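Local coordinates for protein Ulp1-like SUMO protease (Chaetomium thermophilum, PDB 6DG4) that probably cleaves SUMO from its conjugates and precursors as a cysteine protease of the Ulp1 (C48) family, through the C-terminal catalytic domain seen here, at residues Glu86-Trp97 and Asp124-Glu134. Sequence-based numbering, arbitrary orientation.
Sequences EPKCTAFTSFFW and DIDTILIPICE
C89, T90 and A91 pair in parallel with T127, I128 and L129, a ladder that runs from K88 O, which accepts from both D126 N and T127 N, to the bond from F92 N to L129 O (3.1 Å). At its start K88 crosses D124 at about a right angle; a bend at chi2 (-66°) brings its otherwise extended end to D124, where NZ donates to O at 2.9 Å and forms a salt bridge with OD1, met from above the carboxylate plane. Waters join D124 OD2 to the carbonyls of E86 and P87. Strand 89-91 forms one border of the five-stranded mixed sheet of the Ulp1-type cysteine protease domain, with 127-134 next to it; C89 and P131 touch helix 62-80, whereas F96 and W97 meet helix 163-177. The F92 ring sets its CE1 edge against I128 CG2 (3.5 Å), while I130 puts CG1 at F92 CD1 (3.8 Å) and CG2 at F96 CD2 (3.9 Å). T93 precedes the turn into the helix, its OG1 accepting from F95 N; a water bonded to T93 O, W97 N and P131 O ties this turn to strand 127-134. W97 lies across I132, whose CG2 makes a CH-pi contact 3.7 Å from the centroid of the five-membered ring. NE1 donates to E134 OE2 (2.8 Å, 162°), which lies near the indole plane yet is met from above the carboxylate plane and is also salt-bridged to R164.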
loop_
_atom_site.group_PDB
_atom_site.type_symbol
_atom_site.label_atom_id
_atom_site.label_comp_id
_atom_site.label_asym_id
_atom_site.label_seq_id
_atom_site.Cartn_x
_atom_site.Cartn_y
_atom_site.Cartn_z
ATOM N N GLU A 86 7.090 -15.875 6.922
ATOM C CA GLU A 86 5.679 -16.259 6.848
ATOM C C GLU A 86 4.829 -15.048 7.207
ATOM O O GLU A 86 4.131 -15.033 8.230
ATOM C CB GLU A 86 5.386 -17.459 7.750
ATOM C CG GLU A 86 6.174 -18.697 7.330
ATOM C CD GLU A 86 5.937 -19.909 8.215
ATOM O OE1 GLU A 86 4.996 -19.903 9.033
ATOM O OE2 GLU A 86 6.697 -20.886 8.080
ATOM N N PRO A 87 4.869 -14.007 6.384
ATOM C CA PRO A 87 4.109 -12.798 6.701
ATOM C C PRO A 87 2.610 -13.021 6.635
ATOM O O PRO A 87 2.108 -13.855 5.877
ATOM C CB PRO A 87 4.540 -11.817 5.603
ATOM C CG PRO A 87 4.937 -12.690 4.473
ATOM C CD PRO A 87 5.619 -13.858 5.125
ATOM N N LYS A 88 1.895 -12.216 7.419
ATOM C CA LYS A 88 0.452 -12.097 7.253
ATOM C C LYS A 88 0.073 -10.992 6.277
ATOM O O LYS A 88 -0.986 -11.073 5.642
ATOM C CB LYS A 88 -0.221 -11.873 8.606
ATOM C CG LYS A 88 -0.295 -13.147 9.446
ATOM C CD LYS A 88 -1.211 -14.187 8.803
ATOM C CE LYS A 88 -1.316 -15.454 9.619
ATOM N NZ LYS A 88 -2.250 -16.422 8.967
ATOM N N CYS A 89 0.917 -9.975 6.127
ATOM C CA CYS A 89 0.730 -8.938 5.122
ATOM C C CYS A 89 2.071 -8.720 4.447
ATOM O O CYS A 89 3.092 -8.581 5.126
ATOM C CB CYS A 89 0.253 -7.630 5.752
ATOM S SG CYS A 89 -0.167 -6.324 4.559
ATOM N N THR A 90 2.083 -8.722 3.122
ATOM C CA THR A 90 3.328 -8.484 2.414
ATOM C C THR A 90 3.086 -7.525 1.260
ATOM O O THR A 90 1.966 -7.358 0.777
ATOM C CB THR A 90 3.994 -9.792 1.970
ATOM O OG1 THR A 90 5.301 -9.490 1.471
ATOM C CG2 THR A 90 3.183 -10.488 0.899
ATOM N N ALA A 91 4.163 -6.873 0.841
ATOM C CA ALA A 91 4.078 -5.816 -0.147
ATOM C C ALA A 91 5.192 -5.987 -1.161
ATOM O O ALA A 91 6.262 -6.524 -0.857
ATOM C CB ALA A 91 4.220 -4.438 0.498
ATOM N N PHE A 92 4.935 -5.488 -2.359
ATOM C CA PHE A 92 5.896 -5.506 -3.444
ATOM C C PHE A 92 6.387 -4.100 -3.748
ATOM O O PHE A 92 5.743 -3.096 -3.421
ATOM C CB PHE A 92 5.272 -6.134 -4.688
ATOM C CG PHE A 92 5.142 -7.618 -4.598
ATOM C CD1 PHE A 92 4.056 -8.193 -3.974
ATOM C CD2 PHE A 92 6.125 -8.443 -5.110
ATOM C CE1 PHE A 92 3.940 -9.565 -3.882
ATOM C CE2 PHE A 92 6.009 -9.813 -5.021
ATOM C CZ PHE A 92 4.914 -10.370 -4.403
ATOM N N THR A 93 7.564 -4.049 -4.368
ATOM C CA THR A 93 8.155 -2.793 -4.782
ATOM C C THR A 93 7.590 -2.358 -6.132
ATOM O O THR A 93 6.800 -3.061 -6.772
ATOM C CB THR A 93 9.675 -2.919 -4.898
ATOM O OG1 THR A 93 9.998 -3.700 -6.058
ATOM C CG2 THR A 93 10.266 -3.558 -3.636
ATOM N N SER A 94 8.046 -1.190 -6.585
ATOM C CA SER A 94 7.634 -0.653 -7.874
ATOM C C SER A 94 8.182 -1.456 -9.043
ATOM O O SER A 94 7.760 -1.230 -10.182
ATOM C CB SER A 94 8.075 0.810 -7.995
ATOM O OG SER A 94 9.473 0.928 -8.213
ATOM N N PHE A 95 9.107 -2.378 -8.795
ATOM C CA PHE A 95 9.648 -3.202 -9.864
ATOM C C PHE A 95 8.773 -4.400 -10.175
ATOM O O PHE A 95 8.949 -5.015 -11.231
ATOM C CB PHE A 95 11.060 -3.661 -9.495
ATOM C CG PHE A 95 12.055 -2.536 -9.435
ATOM C CD1 PHE A 95 12.724 -2.137 -10.574
ATOM C CD2 PHE A 95 12.295 -1.854 -8.253
ATOM C CE1 PHE A 95 13.628 -1.097 -10.536
ATOM C CE2 PHE A 95 13.201 -0.810 -8.209
ATOM C CZ PHE A 95 13.864 -0.431 -9.353
ATOM N N PHE A 96 7.820 -4.741 -9.308
ATOM C CA PHE A 96 7.101 -5.991 -9.507
ATOM C C PHE A 96 6.158 -5.917 -10.702
ATOM O O PHE A 96 6.208 -6.769 -11.594
ATOM C CB PHE A 96 6.345 -6.410 -8.254
ATOM C CG PHE A 96 5.636 -7.711 -8.417
ATOM C CD1 PHE A 96 6.340 -8.893 -8.404
ATOM C CD2 PHE A 96 4.276 -7.754 -8.627
ATOM C CE1 PHE A 96 5.700 -10.096 -8.571
ATOM C CE2 PHE A 96 3.629 -8.960 -8.803
ATOM C CZ PHE A 96 4.342 -10.131 -8.767
ATOM N N TRP A 97 5.279 -4.924 -10.738
ATOM C CA TRP A 97 4.313 -4.873 -11.834
ATOM C C TRP A 97 4.996 -4.809 -13.193
ATOM O O TRP A 97 4.591 -5.559 -14.098
ATOM C CB TRP A 97 3.309 -3.740 -11.619
ATOM C CG TRP A 97 2.184 -3.773 -12.607
ATOM C CD1 TRP A 97 1.985 -2.916 -13.645
ATOM C CD2 TRP A 97 1.112 -4.722 -12.657
ATOM N NE1 TRP A 97 0.853 -3.266 -14.338
ATOM C CE2 TRP A 97 0.296 -4.371 -13.750
ATOM C CE3 TRP A 97 0.764 -5.837 -11.887
ATOM C CZ2 TRP A 97 -0.847 -5.094 -14.094
ATOM C CZ3 TRP A 97 -0.380 -6.550 -12.226
ATOM C CH2 TRP A 97 -1.168 -6.174 -13.316
ATOM N N ASP A 124 -1.516 -18.926 3.796
ATOM C CA ASP A 124 -1.379 -18.402 5.149
ATOM C C ASP A 124 -1.258 -16.884 5.168
ATOM O O ASP A 124 -1.420 -16.275 6.227
ATOM C CB ASP A 124 -0.140 -19.038 5.801
ATOM C CG ASP A 124 0.123 -18.531 7.215
ATOM O OD1 ASP A 124 -0.706 -18.800 8.107
ATOM O OD2 ASP A 124 1.176 -17.890 7.442
ATOM N N ILE A 125 -0.978 -16.258 4.035
ATOM C CA ILE A 125 -0.928 -14.803 3.962
ATOM C C ILE A 125 -2.353 -14.269 3.964
ATOM O O ILE A 125 -3.227 -14.812 3.279
ATOM C CB ILE A 125 -0.190 -14.376 2.681
ATOM C CG1 ILE A 125 1.226 -14.962 2.641
ATOM C CG2 ILE A 125 -0.145 -12.861 2.564
ATOM C CD1 ILE A 125 1.921 -14.781 1.291
ATOM N N ASP A 126 -2.595 -13.185 4.711
ATOM C CA ASP A 126 -3.890 -12.516 4.665
ATOM C C ASP A 126 -3.994 -11.491 3.535
ATOM O O ASP A 126 -5.042 -11.392 2.888
ATOM C CB ASP A 126 -4.172 -11.769 5.971
ATOM C CG ASP A 126 -4.443 -12.693 7.142
ATOM O OD1 ASP A 126 -4.802 -13.872 6.944
ATOM O OD2 ASP A 126 -4.303 -12.216 8.283
ATOM N N THR A 127 -2.939 -10.709 3.299
ATOM C CA THR A 127 -3.011 -9.572 2.391
ATOM C C THR A 127 -1.706 -9.432 1.632
ATOM O O THR A 127 -0.638 -9.361 2.245
ATOM C CB THR A 127 -3.251 -8.289 3.188
ATOM O OG1 THR A 127 -4.384 -8.477 4.038
ATOM C CG2 THR A 127 -3.500 -7.121 2.264
ATOM N N ILE A 128 -1.805 -9.366 0.306
ATOM C CA ILE A 128 -0.681 -9.070 -0.575
ATOM C C ILE A 128 -0.979 -7.739 -1.256
ATOM O O ILE A 128 -1.983 -7.612 -1.968
ATOM C CB ILE A 128 -0.467 -10.181 -1.616
ATOM C CG1 ILE A 128 -0.197 -11.520 -0.920
ATOM C CG2 ILE A 128 0.672 -9.809 -2.560
ATOM C CD1 ILE A 128 -0.137 -12.703 -1.876
ATOM N N LEU A 129 -0.110 -6.754 -1.039
ATOM C CA LEU A 129 -0.281 -5.406 -1.567
ATOM C C LEU A 129 0.655 -5.205 -2.756
ATOM O O LEU A 129 1.878 -5.307 -2.611
ATOM C CB LEU A 129 0.040 -4.385 -0.474
ATOM C CG LEU A 129 -0.810 -4.461 0.802
ATOM C CD1 LEU A 129 -0.221 -3.545 1.874
ATOM C CD2 LEU A 129 -2.264 -4.088 0.526
ATOM N N ILE A 130 0.085 -4.921 -3.920
ATOM C CA ILE A 130 0.840 -4.756 -5.156
ATOM C C ILE A 130 0.554 -3.367 -5.709
ATOM O O ILE A 130 -0.506 -3.120 -6.285
ATOM C CB ILE A 130 0.482 -5.847 -6.185
ATOM C CG1 ILE A 130 0.818 -7.234 -5.636
ATOM C CG2 ILE A 130 1.209 -5.596 -7.503
ATOM C CD1 ILE A 130 0.220 -8.373 -6.447
ATOM N N PRO A 131 1.475 -2.418 -5.529
ATOM C CA PRO A 131 1.285 -1.088 -6.123
ATOM C C PRO A 131 1.531 -1.144 -7.623
ATOM O O PRO A 131 2.523 -1.712 -8.082
ATOM C CB PRO A 131 2.337 -0.218 -5.419
ATOM C CG PRO A 131 3.012 -1.080 -4.414
ATOM C CD PRO A 131 2.739 -2.510 -4.783
ATOM N N ILE A 132 0.622 -0.538 -8.383
ATOM C CA ILE A 132 0.643 -0.586 -9.839
ATOM C C ILE A 132 0.700 0.838 -10.362
ATOM O O ILE A 132 -0.143 1.667 -10.003
ATOM C CB ILE A 132 -0.610 -1.293 -10.389
ATOM C CG1 ILE A 132 -0.599 -2.772 -9.997
ATOM C CG2 ILE A 132 -0.699 -1.122 -11.901
ATOM C CD1 ILE A 132 -1.846 -3.540 -10.401
ATOM N N CYS A 133 1.671 1.119 -11.222
ATOM C CA CYS A 133 1.756 2.417 -11.877
ATOM C C CYS A 133 1.736 2.211 -13.385
ATOM O O CYS A 133 2.664 1.618 -13.945
ATOM C CB CYS A 133 3.022 3.155 -11.458
ATOM S SG CYS A 133 3.007 4.889 -11.968
ATOM N N GLU A 134 0.680 2.692 -14.037
ATOM C CA GLU A 134 0.576 2.674 -15.490
ATOM C C GLU A 134 0.190 4.064 -15.969
ATOM O O GLU A 134 -0.767 4.656 -15.459
ATOM C CB GLU A 134 -0.470 1.661 -15.954
ATOM C CG GLU A 134 -0.100 0.234 -15.609
ATOM C CD GLU A 134 -1.072 -0.781 -16.157
ATOM O OE1 GLU A 134 -2.235 -0.408 -16.429
ATOM O OE2 GLU A 134 -0.659 -1.952 -16.313
HETATM O O HOH W 1 2.252 -16.544 9.484
HETATM O O HOH W 2 2.918 -20.145 6.828
HETATM O O HOH W 3 2.832 -16.542 5.462
HETATM O O HOH W 4 -4.763 -15.575 9.016
HETATM O O HOH W 5 4.666 -3.306 -8.395
#